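Local coordinates for lipoprotein (Mycoplasma mycoides subsp. capri, PDB 7ADK), which acts together with its immunoglobulin-blocking partner to promote the dissociation of antibody from antigen, and probably works as a protease, at the interface of chains B and A. Coordinates in Å, arbitrary orientation; residue numbers count along the deposited sequence, not the author numbering. Chains: chain A, Lipoprotein; chain B, Putative immunoglobulin-blocking virulence protein.

The interface of chains B and A. Residues chain B 682-683, 685; chain A 258-260, 671.
B:Thr685 meets A:Glu258 between two loops that each contain a glycine of positive phi, B:Gly682 (73°) and A:Gly259 (77°), angles easily adopted by a residue without a side chain. The hydroxyl OG1 of B:Thr685 donates a hydrogen bond of 2.7 Å to the backbone O of A:Glu258, approaching from above the carbonyl plane. With chi1 at 62°, OG1 lies between the backbone N and the carbonyl carbon and points at this O, while the methyl CG2 is the branch that turns to A:Ala260. There it makes a light apolar touch, 3.8 Å from CB, which the small alanine permits.

The same carbonyl accepts a second bond, of 3.2 Å, from NZ of A:Lys671, in its plane and on a lone pair. NZ also forms a salt bridge with the carboxylate OE1 of A:Glu258 at 2.7 Å, approaching almost in line with its C-O bond. Glutamate suits its place because the carboxylate anchors the ammonium while the backbone O still accepts from B:Thr685, one residue serving both chains. Lysine can serve both acceptors, and its positive charge may polarise the carbonyl that B:Thr685 uses. CD of the extended lysine chain sits over the flat face of the B:Asn683 amide, 3.3 Å from CG of the asparagine; the chain crosses this face obliquely, with CB near OD1, and rises away towards NZ. The planar amide thus offers a face to the aliphatic part of the lysine.

In the fold, the chain B residues lie in the loop joining strands 676-679 and 688-690. A:Glu258 to A:Ala260 belong to a loop shortly before the 3-10 helix 262-264, and A:Lys671 to the sequence-distant 3-10 helix 670-672; their salt bridge ties the two segments together.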
ATOM      1  N   GLY B 682      -4.110   6.700 -17.455  1.00 66.49           N
ATOM      2  CA  GLY B 682      -5.177   7.119 -16.528  1.00 66.49           C
ATOM      3  C   GLY B 682      -5.634   8.599 -16.556  1.00 66.49           C
ATOM      4  O   GLY B 682      -6.629   8.936 -15.924  1.00 66.49           O
ATOM      5  N   ASN B 683      -4.983   9.485 -17.328  1.00 66.94           N
ATOM      6  CA  ASN B 683      -5.336  10.904 -17.541  1.00 66.94           C
ATOM      7  C   ASN B 683      -6.540  11.147 -18.470  1.00 66.94           C
ATOM      8  O   ASN B 683      -6.777  12.282 -18.872  1.00 66.94           O
ATOM      9  CB  ASN B 683      -4.101  11.688 -18.051  1.00 66.94           C
ATOM     10  CG  ASN B 683      -2.989  11.813 -17.028  1.00 66.94           C
ATOM     11  OD1 ASN B 683      -2.489  10.828 -16.521  1.00 66.94           O
ATOM     12  ND2 ASN B 683      -2.608  13.004 -16.650  1.00 66.94           N
ATOM     13  N   THR B 685      -9.581  11.841 -18.610  1.00 70.57           N
ATOM     14  CA  THR B 685     -10.709  12.654 -18.141  1.00 70.57           C
ATOM     15  C   THR B 685     -11.050  13.784 -19.116  1.00 70.57           C
ATOM     16  O   THR B 685     -12.018  14.516 -18.911  1.00 70.57           O
ATOM     17  CB  THR B 685     -10.453  13.195 -16.724  1.00 70.57           C
ATOM     18  OG1 THR B 685      -9.320  14.030 -16.700  1.00 70.57           O
ATOM     19  CG2 THR B 685     -10.211  12.068 -15.716  1.00 70.57           C
TER
ATOM     20  N   GLU A 258      -8.381  17.998 -12.511  1.00 74.77           N
ATOM     21  CA  GLU A 258      -8.058  16.612 -12.872  1.00 74.77           C
ATOM     22  C   GLU A 258      -9.258  15.818 -13.394  1.00 74.77           C
ATOM     23  O   GLU A 258      -9.072  14.850 -14.135  1.00 74.77           O
ATOM     24  CB  GLU A 258      -7.430  15.900 -11.658  1.00 74.77           C
ATOM     25  CG  GLU A 258      -6.056  16.453 -11.251  1.00 74.77           C
ATOM     26  CD  GLU A 258      -5.043  16.495 -12.405  1.00 74.77           C
ATOM     27  OE1 GLU A 258      -5.113  15.632 -13.309  1.00 74.77           O
ATOM     28  OE2 GLU A 258      -4.169  17.385 -12.425  1.00 74.77           O
ATOM     29  N   GLY A 259     -10.476  16.250 -13.056  1.00 73.89           N
ATOM     30  CA  GLY A 259     -11.719  15.808 -13.691  1.00 73.89           C
ATOM     31  C   GLY A 259     -12.224  14.429 -13.256  1.00 73.89           C
ATOM     32  O   GLY A 259     -13.028  13.831 -13.969  1.00 73.89           O
ATOM     33  N   ALA A 260     -11.762  13.911 -12.117  1.00 77.31           N
ATOM     34  CA  ALA A 260     -12.252  12.659 -11.554  1.00 77.31           C
ATOM     35  C   ALA A 260     -12.120  12.604 -10.021  1.00 77.31           C
ATOM     36  O   ALA A 260     -13.113  12.761  -9.318  1.00 77.31           O
ATOM     37  CB  ALA A 260     -11.570  11.478 -12.258  1.00 77.31           C
ATOM     38  N   LYS A 671      -2.070  10.254 -10.652  1.00 66.12           N
ATOM     39  CA  LYS A 671      -2.087   9.462 -11.886  1.00 66.12           C
ATOM     40  C   LYS A 671      -0.778   8.743 -12.188  1.00 66.12           C
ATOM     41  O   LYS A 671      -0.789   7.818 -12.988  1.00 66.12           O
ATOM     42  CB  LYS A 671      -2.483  10.381 -13.053  1.00 66.12           C
ATOM     43  CG  LYS A 671      -3.936  10.853 -12.905  1.00 66.12           C
ATOM     44  CD  LYS A 671      -4.345  11.862 -13.976  1.00 66.12           C
ATOM     45  CE  LYS A 671      -5.803  12.276 -13.756  1.00 66.12           C
ATOM     46  NZ  LYS A 671      -6.181  13.445 -14.573  1.00 66.12           N
TER